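Local atomic coordinates of Azi13 (Streptomyces sahachiroi, PDB entry 5HMB), a protein that probably acts as a hot-dog-fold thioesterase of the PaaI family in azinomycin biosynthesis, hydrolysing an aromatic acyl thioester. Residues Asp82-Ala87 with Gly119-Arg124; Val109-Thr114 with Arg124-Leu129; Leu18-Glu23 with Val56-Ser61. All coordinates share one frame; numbering follows the deposited sequence.

Contact 1: residues Asp82-Ala87 with Gly119-Arg124; sequences DFFAPA and GRLVAR
F84 and V122 meet where strand 72-83 has just ended. F84 N donates to V122 O at 2.8 Å, from above the carbonyl plane and 37° out of it. A85 N adds a weak bond to V122 O, at 3.3 Å. Two successive amides thus share one acceptor. D82 and R124 form an antiparallel hydrogen-bonded pair, with D82 N to R124 O at 2.7 Å and R124 N to D82 O at 3.0 Å. F83 and A123 are the non-hydrogen-bonded pair beside it. V122 and A123 both pair with the single residue T114 of strand 107-115, which makes a classic beta bulge.

F84 CG is anti to the carbonyl carbon (chi1 -69°), which lays the ring alongside R124. Its CE2 lies 4.0 Å from L121 CD2, and R124 CB comes to the ring edge, in plane. A85 CB sits over one face of the R120 guanidinium, toward its rim, 3.8 Å from R120 NH1. D116 takes the R120 charge in a salt bridge.

A water joins the two charged ends: it accepts from R124 NH1 and donates to D82 OD2. In the second subunit, R128 forms a salt bridge with D82, Q126 bonds R124 NH1, and H102 stacks on F84.

D82 OD2 and R124 NH1 are 5.2 Å apart. The acid probably eases the repulsion between R124 and its copy in the second subunit, which lies close by.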
ATOM      1  N   ASP A  82       1.021  -0.388   8.544  1.00 31.64           N
ATOM      2  CA  ASP A  82      -0.234  -0.514   9.289  1.00 36.92           C
ATOM      3  C   ASP A  82       0.039  -0.328  10.776  1.00 43.95           C
ATOM      4  O   ASP A  82       1.038  -0.832  11.296  1.00 39.00           O
ATOM      5  CB  ASP A  82      -0.879  -1.885   9.082  1.00 33.03           C
ATOM      6  CG  ASP A  82      -1.404  -2.085   7.678  1.00 51.41           C
ATOM      7  OD1 ASP A  82      -1.993  -1.138   7.130  1.00 46.77           O
ATOM      8  OD2 ASP A  82      -1.240  -3.196   7.127  1.00 48.26           O
ATOM      9  N   PHE A  83      -0.851   0.388  11.463  1.00 34.84           N
ATOM     10  CA  PHE A  83      -0.779   0.546  12.909  1.00 41.69           C
ATOM     11  C   PHE A  83      -1.905  -0.286  13.505  1.00 40.54           C
ATOM     12  O   PHE A  83      -3.077  -0.014  13.230  1.00 42.37           O
ATOM     13  CB  PHE A  83      -0.908   2.013  13.316  1.00 39.16           C
ATOM     14  CG  PHE A  83      -0.306   2.968  12.337  1.00 40.50           C
ATOM     15  CD1 PHE A  83       1.070   2.997  12.130  1.00 36.47           C
ATOM     16  CD2 PHE A  83      -1.106   3.861  11.635  1.00 40.24           C
ATOM     17  CE1 PHE A  83       1.644   3.886  11.219  1.00 36.73           C
ATOM     18  CE2 PHE A  83      -0.540   4.759  10.724  1.00 40.44           C
ATOM     19  CZ  PHE A  83       0.845   4.763  10.514  1.00 38.55           C
ATOM     20  N   PHE A  84      -1.549  -1.312  14.287  1.00 40.14           N
ATOM     21  CA  PHE A  84      -2.519  -2.284  14.789  1.00 43.36           C
ATOM     22  C   PHE A  84      -2.963  -2.049  16.221  1.00 55.35           C
ATOM     23  O   PHE A  84      -4.042  -2.516  16.597  1.00 57.64           O
ATOM     24  CB  PHE A  84      -1.963  -3.709  14.707  1.00 38.23           C
ATOM     25  CG  PHE A  84      -1.820  -4.204  13.314  1.00 43.37           C
ATOM     26  CD1 PHE A  84      -2.936  -4.460  12.545  1.00 42.75           C
ATOM     27  CD2 PHE A  84      -0.565  -4.392  12.761  1.00 44.89           C
ATOM     28  CE1 PHE A  84      -2.807  -4.903  11.252  1.00 42.66           C
ATOM     29  CE2 PHE A  84      -0.434  -4.854  11.473  1.00 38.38           C
ATOM     30  CZ  PHE A  84      -1.558  -5.096  10.714  1.00 47.01           C
ATOM     31  N   ALA A  85      -2.162  -1.382  17.044  1.00 48.20           N
ATOM     32  CA  ALA A  85      -2.563  -1.123  18.418  1.00 60.09           C
ATOM     33  C   ALA A  85      -1.943   0.194  18.845  1.00 54.11           C
ATOM     34  O   ALA A  85      -0.874   0.557  18.345  1.00 54.02           O
ATOM     35  CB  ALA A  85      -2.131  -2.251  19.368  1.00 55.30           C
ATOM     36  N   PRO A  86      -2.592   0.935  19.740  1.00 50.17           N
ATOM     37  CA  PRO A  86      -1.979   2.172  20.235  1.00 46.54           C
ATOM     38  C   PRO A  86      -0.794   1.831  21.120  1.00 59.79           C
ATOM     39  O   PRO A  86      -0.876   0.942  21.971  1.00 69.19           O
ATOM     40  CB  PRO A  86      -3.105   2.845  21.035  1.00 58.09           C
ATOM     41  CG  PRO A  86      -4.334   2.000  20.810  1.00 57.75           C
ATOM     42  CD  PRO A  86      -3.871   0.649  20.410  1.00 55.57           C
ATOM     43  N   ALA A  87       0.316   2.529  20.900  1.00 49.53           N
ATOM     44  CA  ALA A  87       1.498   2.410  21.739  1.00 48.67           C
ATOM     45  C   ALA A  87       1.634   3.672  22.578  1.00 50.16           C
ATOM     46  O   ALA A  87       1.466   4.784  22.069  1.00 44.16           O
ATOM     47  CB  ALA A  87       2.759   2.188  20.894  1.00 53.04           C
ATOM     48  N   GLY A 119       5.028  -9.813  22.665  1.00 71.89           N
ATOM     49  CA  GLY A 119       4.854 -10.324  21.320  1.00 56.43           C
ATOM     50  C   GLY A 119       3.626  -9.797  20.610  1.00 55.17           C
ATOM     51  O   GLY A 119       3.341 -10.240  19.492  1.00 65.40           O
ATOM     52  N   ARG A 120       2.888  -8.873  21.229  1.00 48.59           N
ATOM     53  CA  ARG A 120       1.776  -8.203  20.561  1.00 57.76           C
ATOM     54  C   ARG A 120       2.290  -7.359  19.398  1.00 61.21           C
ATOM     55  O   ARG A 120       3.122  -6.469  19.594  1.00 49.38           O
ATOM     56  CB  ARG A 120       1.033  -7.316  21.553  1.00 48.68           C
ATOM     57  CG  ARG A 120      -0.126  -6.518  20.954  1.00 76.41           C
ATOM     58  CD  ARG A 120      -0.672  -5.457  21.920  1.00 77.41           C
ATOM     59  NE  ARG A 120       0.231  -4.308  22.031  1.00 83.05           N
ATOM     60  CZ  ARG A 120      -0.110  -3.127  22.547  1.00 91.46           C
ATOM     61  NH1 ARG A 120      -1.344  -2.924  23.003  1.00101.87           N
ATOM     62  NH2 ARG A 120       0.786  -2.145  22.602  1.00 70.57           N
ATOM     63  N   LEU A 121       1.781  -7.623  18.195  1.00 54.13           N
ATOM     64  CA  LEU A 121       2.162  -6.841  17.021  1.00 46.72           C
ATOM     65  C   LEU A 121       1.508  -5.466  17.092  1.00 42.91           C
ATOM     66  O   LEU A 121       0.284  -5.347  16.997  1.00 43.26           O
ATOM     67  CB  LEU A 121       1.772  -7.586  15.748  1.00 41.73           C
ATOM     68  CG  LEU A 121       2.174  -6.920  14.436  1.00 42.68           C
ATOM     69  CD1 LEU A 121       3.677  -6.784  14.316  1.00 48.89           C
ATOM     70  CD2 LEU A 121       1.616  -7.715  13.269  1.00 48.43           C
ATOM     71  N   VAL A 122       2.324  -4.429  17.258  1.00 40.24           N
ATOM     72  CA  VAL A 122       1.855  -3.048  17.349  1.00 38.72           C
ATOM     73  C   VAL A 122       1.774  -2.382  15.978  1.00 43.93           C
ATOM     74  O   VAL A 122       0.880  -1.572  15.723  1.00 40.56           O
ATOM     75  CB  VAL A 122       2.790  -2.265  18.294  1.00 53.90           C
ATOM     76  CG1 VAL A 122       2.385  -0.793  18.378  1.00 37.40           C
ATOM     77  CG2 VAL A 122       2.800  -2.917  19.672  1.00 56.52           C
ATOM     78  N   ALA A 123       2.729  -2.653  15.096  1.00 44.95           N
ATOM     79  CA  ALA A 123       2.732  -2.034  13.779  1.00 39.05           C
ATOM     80  C   ALA A 123       3.520  -2.938  12.856  1.00 43.02           C
ATOM     81  O   ALA A 123       4.329  -3.752  13.309  1.00 42.35           O
ATOM     82  CB  ALA A 123       3.336  -0.624  13.811  1.00 46.00           C
ATOM     83  N   ARG A 124       3.262  -2.807  11.553  1.00 37.46           N
ATOM     84  CA  ARG A 124       3.962  -3.609  10.559  1.00 34.79           C
ATOM     85  C   ARG A 124       4.036  -2.811   9.268  1.00 40.52           C
ATOM     86  O   ARG A 124       3.052  -2.165   8.884  1.00 38.59           O
ATOM     87  CB  ARG A 124       3.270  -4.952  10.306  1.00 40.25           C
ATOM     88  CG  ARG A 124       3.839  -5.789   9.139  1.00 40.83           C
ATOM     89  CD  ARG A 124       3.247  -7.185   9.268  1.00 42.86           C
ATOM     90  NE  ARG A 124       3.557  -8.114   8.181  1.00 45.36           N
ATOM     91  CZ  ARG A 124       2.865  -8.184   7.045  1.00 45.17           C
ATOM     92  NH1 ARG A 124       1.848  -7.343   6.830  1.00 39.91           N
ATOM     93  NH2 ARG A 124       3.190  -9.080   6.119  1.00 45.12           N
TER
HETATM   94  O   HOH W   1       0.877  -5.228   8.088  1.00 42.51           O

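Contact 2: residues Val109-Thr114 with Arg124-Leu129; sequences VWSVET and RGQVRL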
ATOM      1  N   VAL A 109      12.512  -5.586  -1.280  1.00 38.28           N
ATOM      2  CA  VAL A 109      11.357  -5.387  -0.410  1.00 36.67           C
ATOM      3  C   VAL A 109      11.626  -6.085   0.916  1.00 37.11           C
ATOM      4  O   VAL A 109      12.016  -7.256   0.936  1.00 41.74           O
ATOM      5  CB  VAL A 109      10.058  -5.919  -1.042  1.00 37.44           C
ATOM      6  CG1 VAL A 109       8.903  -5.755  -0.056  1.00 35.97           C
ATOM      7  CG2 VAL A 109       9.762  -5.194  -2.326  1.00 33.71           C
ATOM      8  N   TRP A 110      11.407  -5.370   2.019  1.00 34.79           N
ATOM      9  CA  TRP A 110      11.563  -5.897   3.364  1.00 30.56           C
ATOM     10  C   TRP A 110      10.261  -5.709   4.133  1.00 43.66           C
ATOM     11  O   TRP A 110       9.498  -4.782   3.863  1.00 36.88           O
ATOM     12  CB  TRP A 110      12.705  -5.201   4.114  1.00 38.33           C
ATOM     13  CG  TRP A 110      14.032  -5.573   3.571  1.00 36.92           C
ATOM     14  CD1 TRP A 110      14.573  -5.177   2.377  1.00 42.60           C
ATOM     15  CD2 TRP A 110      14.987  -6.447   4.181  1.00 40.13           C
ATOM     16  NE1 TRP A 110      15.821  -5.749   2.215  1.00 44.20           N
ATOM     17  CE2 TRP A 110      16.093  -6.534   3.308  1.00 43.26           C
ATOM     18  CE3 TRP A 110      15.015  -7.167   5.383  1.00 41.51           C
ATOM     19  CZ2 TRP A 110      17.219  -7.313   3.601  1.00 47.79           C
ATOM     20  CZ3 TRP A 110      16.132  -7.938   5.673  1.00 51.65           C
ATOM     21  CH2 TRP A 110      17.217  -8.005   4.785  1.00 50.85           C
ATOM     22  N   SER A 111      10.020  -6.597   5.097  1.00 40.15           N
ATOM     23  CA  SER A 111       8.853  -6.549   5.973  1.00 41.05           C
ATOM     24  C   SER A 111       9.327  -6.333   7.402  1.00 41.25           C
ATOM     25  O   SER A 111      10.171  -7.085   7.901  1.00 41.54           O
ATOM     26  CB  SER A 111       8.041  -7.844   5.866  1.00 39.11           C
ATOM     27  OG  SER A 111       7.010  -7.884   6.829  1.00 46.89           O
ATOM     28  N   VAL A 112       8.802  -5.306   8.055  1.00 36.59           N
ATOM     29  CA  VAL A 112       9.244  -4.922   9.388  1.00 40.19           C
ATOM     30  C   VAL A 112       8.060  -5.053  10.331  1.00 44.82           C
ATOM     31  O   VAL A 112       7.019  -4.413  10.119  1.00 44.89           O
ATOM     32  CB  VAL A 112       9.801  -3.492   9.413  1.00 41.88           C
ATOM     33  CG1 VAL A 112      10.313  -3.158  10.783  1.00 36.80           C
ATOM     34  CG2 VAL A 112      10.889  -3.328   8.373  1.00 40.35           C
ATOM     35  N   GLU A 113       8.214  -5.871  11.367  1.00 39.39           N
ATOM     36  CA  GLU A 113       7.211  -5.981  12.426  1.00 40.88           C
ATOM     37  C   GLU A 113       7.725  -5.318  13.696  1.00 36.92           C
ATOM     38  O   GLU A 113       8.876  -5.528  14.098  1.00 44.61           O
ATOM     39  CB  GLU A 113       6.849  -7.440  12.721  1.00 43.32           C
ATOM     40  CG  GLU A 113       6.269  -8.189  11.537  1.00 49.83           C
ATOM     41  CD  GLU A 113       5.906  -9.610  11.886  1.00 50.91           C
ATOM     42  OE1 GLU A 113       6.067  -9.977  13.067  1.00 49.07           O
ATOM     43  OE2 GLU A 113       5.474 -10.355  10.981  1.00 58.32           O
ATOM     44  N   THR A 114       6.878  -4.503  14.310  1.00 35.98           N
ATOM     45  CA  THR A 114       7.169  -3.865  15.582  1.00 38.18           C
ATOM     46  C   THR A 114       6.282  -4.505  16.642  1.00 49.94           C
ATOM     47  O   THR A 114       5.051  -4.417  16.543  1.00 45.37           O
ATOM     48  CB  THR A 114       6.898  -2.366  15.510  1.00 41.91           C
ATOM     49  OG1 THR A 114       7.796  -1.750  14.581  1.00 47.28           O
ATOM     50  CG2 THR A 114       7.062  -1.730  16.874  1.00 42.33           C
ATOM     51  N   ARG A 124       3.262  -2.807  11.553  1.00 37.46           N
ATOM     52  CA  ARG A 124       3.962  -3.609  10.559  1.00 34.79           C
ATOM     53  C   ARG A 124       4.036  -2.811   9.268  1.00 40.52           C
ATOM     54  O   ARG A 124       3.052  -2.165   8.884  1.00 38.59           O
ATOM     55  CB  ARG A 124       3.270  -4.952  10.306  1.00 40.25           C
ATOM     56  CG  ARG A 124       3.839  -5.789   9.139  1.00 40.83           C
ATOM     57  CD  ARG A 124       3.247  -7.185   9.268  1.00 42.86           C
ATOM     58  NE  ARG A 124       3.557  -8.114   8.181  1.00 45.36           N
ATOM     59  CZ  ARG A 124       2.865  -8.184   7.045  1.00 45.17           C
ATOM     60  NH1 ARG A 124       1.848  -7.343   6.830  1.00 39.91           N
ATOM     61  NH2 ARG A 124       3.190  -9.080   6.119  1.00 45.12           N
ATOM     62  N   GLY A 125       5.196  -2.842   8.620  1.00 32.43           N
ATOM     63  CA  GLY A 125       5.398  -2.078   7.398  1.00 36.18           C
ATOM     64  C   GLY A 125       6.185  -2.843   6.349  1.00 33.71           C
ATOM     65  O   GLY A 125       7.075  -3.638   6.664  1.00 37.33           O
ATOM     66  N   GLN A 126       5.855  -2.572   5.085  1.00 36.10           N
ATOM     67  CA  GLN A 126       6.572  -3.105   3.932  1.00 40.51           C
ATOM     68  C   GLN A 126       7.309  -1.960   3.257  1.00 43.77           C
ATOM     69  O   GLN A 126       6.703  -0.926   2.966  1.00 40.05           O
ATOM     70  CB  GLN A 126       5.618  -3.755   2.930  1.00 47.46           C
ATOM     71  CG  GLN A 126       4.566  -4.634   3.568  1.00 47.61           C
ATOM     72  CD  GLN A 126       5.169  -5.865   4.215  1.00 52.46           C
ATOM     73  OE1 GLN A 126       5.954  -6.578   3.583  1.00 47.86           O
ATOM     74  NE2 GLN A 126       4.820  -6.117   5.484  1.00 38.69           N
ATOM     75  N   VAL A 127       8.600  -2.151   2.992  1.00 35.22           N
ATOM     76  CA  VAL A 127       9.472  -1.096   2.487  1.00 38.14           C
ATOM     77  C   VAL A 127      10.110  -1.571   1.181  1.00 38.86           C
ATOM     78  O   VAL A 127      10.801  -2.600   1.147  1.00 37.48           O
ATOM     79  CB  VAL A 127      10.545  -0.698   3.511  1.00 40.56           C
ATOM     80  CG1 VAL A 127      11.508   0.304   2.917  1.00 36.95           C
ATOM     81  CG2 VAL A 127       9.894  -0.092   4.712  1.00 36.29           C
ATOM     82  N   ARG A 128       9.858  -0.827   0.110  1.00 36.67           N
ATOM     83  CA  ARG A 128      10.448  -1.089  -1.191  1.00 39.31           C
ATOM     84  C   ARG A 128      11.588  -0.107  -1.369  1.00 42.80           C
ATOM     85  O   ARG A 128      11.417   1.090  -1.109  1.00 36.57           O
ATOM     86  CB  ARG A 128       9.427  -0.927  -2.318  1.00 34.40           C
ATOM     87  CG  ARG A 128      10.068  -0.998  -3.755  1.00 39.90           C
ATOM     88  CD  ARG A 128       8.982  -0.911  -4.839  1.00 42.76           C
ATOM     89  NE  ARG A 128       8.048  -2.047  -4.797  1.00 42.36           N
ATOM     90  CZ  ARG A 128       8.255  -3.173  -5.475  1.00 53.79           C
ATOM     91  NH1 ARG A 128       9.356  -3.294  -6.216  1.00 41.39           N
ATOM     92  NH2 ARG A 128       7.377  -4.172  -5.423  1.00 40.25           N
ATOM     93  N   LEU A 129      12.747  -0.624  -1.772  1.00 35.90           N
ATOM     94  CA  LEU A 129      13.947   0.164  -1.984  1.00 43.16           C
ATOM     95  C   LEU A 129      14.560  -0.184  -3.334  1.00 46.65           C
ATOM     96  O   LEU A 129      14.396  -1.292  -3.848  1.00 44.04           O
ATOM     97  CB  LEU A 129      14.976  -0.085  -0.882  1.00 36.32           C
ATOM     98  CG  LEU A 129      14.496  -0.015   0.566  1.00 48.01           C
ATOM     99  CD1 LEU A 129      14.487  -1.401   1.189  1.00 42.30           C
ATOM    100  CD2 LEU A 129      15.379   0.929   1.367  1.00 45.17           C
TER
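V109 and R128 pack on the face of the sheet that also carries S111, Q126, R124 and E113. V109 CG2 lies 4.0 Å from R128 CZ, over the centre of one face of the guanidinium. The R128 chain bends at chi3 (-63°), which brings that flat group under the methyl. Its NH1 bonds Q107. V109 CA also makes a CH...O contact to V127 O, at 3.2 Å.

R124 lies on the same face. Its extended chain runs beside E113, with R124 CD 3.9 Å from E113 CG. The charged ends of E113 and R124 stay beyond salt-bridge distance; R124 NH1 bonds Q126 of the second subunit instead. Q126 NE2 rests over the centre of one face of the R124 guanidinium. The same NE2 donates to S111 OG at 3.1 Å, tilted from the amide plane, while Q126 OE1 bonds R124 of the second subunit. An alanine in place of Q126 would probably leave S111 OG without this donor, uncover one face of the R124 guanidinium and cost R124 of the second subunit its acceptor.

W110 is on the other face, with V112 and V127. W110 CD1 touches L129 CD1 at 4.0 Å, and its NE1 bonds Q108. The backbone of W110 pairs with V127 through two bonds: W110 N to V127 O is 3.0 Å and V127 N to W110 O is 2.9 Å. V112 and G125 repeat this pattern.

Strands 107-115 and 121-133 form a beta hairpin; segments 109-114 and 124-129 run antiparallel, their directions 159° apart. Strand 93-100 flanks 107-115, and strand 72-83 flanks 121-133. W110, V112 and V127 face helix 49-68, meeting A63, A60 and V56, and L129 touches S61. The opposite face is turned to the second subunit.

Contact 3: residues Leu18-Glu23 with Val56-Ser61; sequences LGLQFE and VESVAS
S58 OG is gripped by two polar groups and touched by a leucine. It bonds A54 O, one turn back in its own helix, and H48 NE2 of the third subunit. L18 CD1 packs against S58 OG at 3.6 Å. The hydroxyl is buried but has polar partners.

L20 reaches the same serine with its tip. L20 CD1 is 3.5 Å from S58 CB, tighter than usual for two carbons. Its CG is anti to the carbonyl carbon (chi1 -73°) and its chain runs straight on (chi2 180°), which sends CD1 at the helix. L20 CD1 also meets V59 CG2 at 4.3 Å.

F22 comes in with its ring edge. F22 CZ lies 4.0 Å from S58 O and 4.0 Å from V59 CA, both near the ring plane. The V59 methyl CG2 is a little further from CZ.

After a Schellman motif at the end of helix 13-18, the chain enters strand 21-26, and L20 and F22 also pack on A32 of strand 29-35. Other sides of helix 49-68 face strands 107-115 and 121-133. A long helix wrapped by a curved antiparallel sheet is the hallmark of the hot-dog fold.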
ATOM      1  N   LEU A  18      15.022   9.127  16.788  1.00 55.33           N
ATOM      2  CA  LEU A  18      14.034   8.088  17.048  1.00 54.84           C
ATOM      3  C   LEU A  18      14.398   7.233  18.256  1.00 52.56           C
ATOM      4  O   LEU A  18      13.525   6.567  18.808  1.00 52.94           O
ATOM      5  CB  LEU A  18      13.868   7.193  15.819  1.00 45.24           C
ATOM      6  CG  LEU A  18      13.270   7.847  14.566  1.00 45.88           C
ATOM      7  CD1 LEU A  18      13.245   6.857  13.396  1.00 41.73           C
ATOM      8  CD2 LEU A  18      11.866   8.423  14.840  1.00 41.66           C
ATOM      9  N   GLY A  19      15.657   7.239  18.677  1.00 55.18           N
ATOM     10  CA  GLY A  19      16.064   6.421  19.799  1.00 50.09           C
ATOM     11  C   GLY A  19      16.277   4.964  19.473  1.00 59.36           C
ATOM     12  O   GLY A  19      16.330   4.137  20.389  1.00 57.82           O
ATOM     13  N   LEU A  20      16.397   4.617  18.196  1.00 48.98           N
ATOM     14  CA  LEU A  20      16.607   3.228  17.816  1.00 46.72           C
ATOM     15  C   LEU A  20      17.968   2.735  18.281  1.00 59.07           C
ATOM     16  O   LEU A  20      18.976   3.427  18.135  1.00 61.84           O
ATOM     17  CB  LEU A  20      16.515   3.067  16.303  1.00 51.27           C
ATOM     18  CG  LEU A  20      15.150   3.150  15.655  1.00 43.97           C
ATOM     19  CD1 LEU A  20      15.330   2.966  14.162  1.00 41.17           C
ATOM     20  CD2 LEU A  20      14.259   2.066  16.222  1.00 42.10           C
ATOM     21  N   GLN A  21      18.000   1.517  18.819  1.00 55.89           N
ATOM     22  CA  GLN A  21      19.252   0.870  19.199  1.00 58.85           C
ATOM     23  C   GLN A  21      19.308  -0.480  18.505  1.00 53.64           C
ATOM     24  O   GLN A  21      18.542  -1.387  18.840  1.00 57.99           O
ATOM     25  CB  GLN A  21      19.365   0.718  20.715  1.00 57.09           C
ATOM     26  CG  GLN A  21      19.097   2.017  21.466  1.00 63.55           C
ATOM     27  CD  GLN A  21      20.052   2.235  22.621  1.00 88.83           C
ATOM     28  OE1 GLN A  21      19.660   2.156  23.789  1.00107.18           O
ATOM     29  NE2 GLN A  21      21.316   2.519  22.303  1.00 89.31           N
ATOM     30  N   PHE A  22      20.207  -0.613  17.541  1.00 58.19           N
ATOM     31  CA  PHE A  22      20.257  -1.821  16.734  1.00 56.20           C
ATOM     32  C   PHE A  22      20.961  -2.942  17.479  1.00 58.08           C
ATOM     33  O   PHE A  22      22.075  -2.771  17.981  1.00 64.76           O
ATOM     34  CB  PHE A  22      20.935  -1.538  15.397  1.00 46.32           C
ATOM     35  CG  PHE A  22      20.006  -0.952  14.383  1.00 45.12           C
ATOM     36  CD1 PHE A  22      19.677   0.390  14.420  1.00 51.72           C
ATOM     37  CD2 PHE A  22      19.409  -1.756  13.435  1.00 48.17           C
ATOM     38  CE1 PHE A  22      18.799   0.934  13.497  1.00 43.02           C
ATOM     39  CE2 PHE A  22      18.531  -1.223  12.514  1.00 43.03           C
ATOM     40  CZ  PHE A  22      18.229   0.126  12.544  1.00 47.29           C
ATOM     41  N   GLU A  23      20.281  -4.079  17.574  1.00 54.84           N
ATOM     42  CA  GLU A  23      20.845  -5.292  18.143  1.00 59.78           C
ATOM     43  C   GLU A  23      21.506  -6.157  17.084  1.00 60.82           C
ATOM     44  O   GLU A  23      22.447  -6.897  17.390  1.00 64.50           O
ATOM     45  CB  GLU A  23      19.741  -6.088  18.855  1.00 64.98           C
ATOM     46  CG  GLU A  23      20.199  -7.315  19.638  1.00 82.65           C
ATOM     47  CD  GLU A  23      21.052  -6.964  20.849  1.00 94.69           C
ATOM     48  OE1 GLU A  23      21.827  -7.836  21.303  1.00 99.54           O
ATOM     49  OE2 GLU A  23      20.951  -5.819  21.343  1.00 86.83           O
ATOM     50  N   VAL A  56      10.080   1.754  10.756  1.00 40.27           N
ATOM     51  CA  VAL A  56      10.033   0.735   9.712  1.00 36.56           C
ATOM     52  C   VAL A  56      11.018   1.081   8.593  1.00 35.98           C
ATOM     53  O   VAL A  56      11.807   0.239   8.141  1.00 37.74           O
ATOM     54  CB  VAL A  56       8.585   0.598   9.201  1.00 40.26           C
ATOM     55  CG1 VAL A  56       8.541  -0.144   7.891  1.00 40.32           C
ATOM     56  CG2 VAL A  56       7.713  -0.125  10.242  1.00 33.21           C
ATOM     57  N   GLU A  57      10.997   2.336   8.142  1.00 40.27           N
ATOM     58  CA  GLU A  57      11.948   2.770   7.125  1.00 41.30           C
ATOM     59  C   GLU A  57      13.384   2.541   7.591  1.00 38.58           C
ATOM     60  O   GLU A  57      14.189   1.926   6.877  1.00 40.40           O
ATOM     61  CB  GLU A  57      11.699   4.243   6.771  1.00 35.40           C
ATOM     62  CG  GLU A  57      12.458   4.683   5.491  1.00 38.43           C
ATOM     63  CD  GLU A  57      11.834   4.101   4.222  1.00 45.28           C
ATOM     64  OE1 GLU A  57      10.611   3.838   4.225  1.00 48.51           O
ATOM     65  OE2 GLU A  57      12.555   3.908   3.223  1.00 52.11           O
ATOM     66  N   SER A  58      13.710   2.982   8.814  1.00 47.66           N
ATOM     67  CA  SER A  58      15.078   2.859   9.333  1.00 40.41           C
ATOM     68  C   SER A  58      15.529   1.404   9.407  1.00 44.27           C
ATOM     69  O   SER A  58      16.650   1.069   9.003  1.00 48.46           O
ATOM     70  CB  SER A  58      15.182   3.484  10.729  1.00 40.14           C
ATOM     71  OG  SER A  58      14.783   4.839  10.774  1.00 39.04           O
ATOM     72  N   VAL A  59      14.699   0.527   9.981  1.00 40.61           N
ATOM     73  CA  VAL A  59      15.166  -0.836  10.218  1.00 38.03           C
ATOM     74  C   VAL A  59      15.301  -1.593   8.895  1.00 45.50           C
ATOM     75  O   VAL A  59      16.264  -2.344   8.682  1.00 41.32           O
ATOM     76  CB  VAL A  59      14.252  -1.571  11.218  1.00 46.55           C
ATOM     77  CG1 VAL A  59      14.788  -2.962  11.464  1.00 44.12           C
ATOM     78  CG2 VAL A  59      14.164  -0.809  12.552  1.00 38.61           C
ATOM     79  N   ALA A  60      14.356  -1.398   7.978  1.00 38.69           N
ATOM     80  CA  ALA A  60      14.473  -2.042   6.676  1.00 38.07           C
ATOM     81  C   ALA A  60      15.665  -1.491   5.883  1.00 45.05           C
ATOM     82  O   ALA A  60      16.406  -2.260   5.253  1.00 43.85           O
ATOM     83  CB  ALA A  60      13.164  -1.880   5.898  1.00 36.59           C
ATOM     84  N   SER A  61      15.882  -0.169   5.912  1.00 42.67           N
ATOM     85  CA  SER A  61      16.998   0.403   5.151  1.00 41.64           C
ATOM     86  C   SER A  61      18.329  -0.117   5.661  1.00 47.81           C
ATOM     87  O   SER A  61      19.250  -0.367   4.869  1.00 44.49           O
ATOM     88  CB  SER A  61      17.001   1.933   5.229  1.00 43.14           C
ATOM     89  OG  SER A  61      16.055   2.514   4.351  1.00 55.69           O
TER

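Contacts 1 and 2 share R124 and strand 121-133, which lies between strands 72-83 and 107-115. They join at the bulge: V122 N to T114 O and A123 O to T114 N, both 2.8 Å, are probable hydrogen bonds. Their centres are about 13 Å apart, and both face the second subunit. Contact 3 meets contact 2 through the helix: V127 CG2 is 3.5 Å from V56 CG1, and V112 CG2 is 3.7 Å from A60 CB. Contacts 1 and 3 do not touch, with centres about 16 Å apart, yet both reach the third subunit. Hot-dog thioesterases commonly build active sites between subunits; the catalytic site is not identified here.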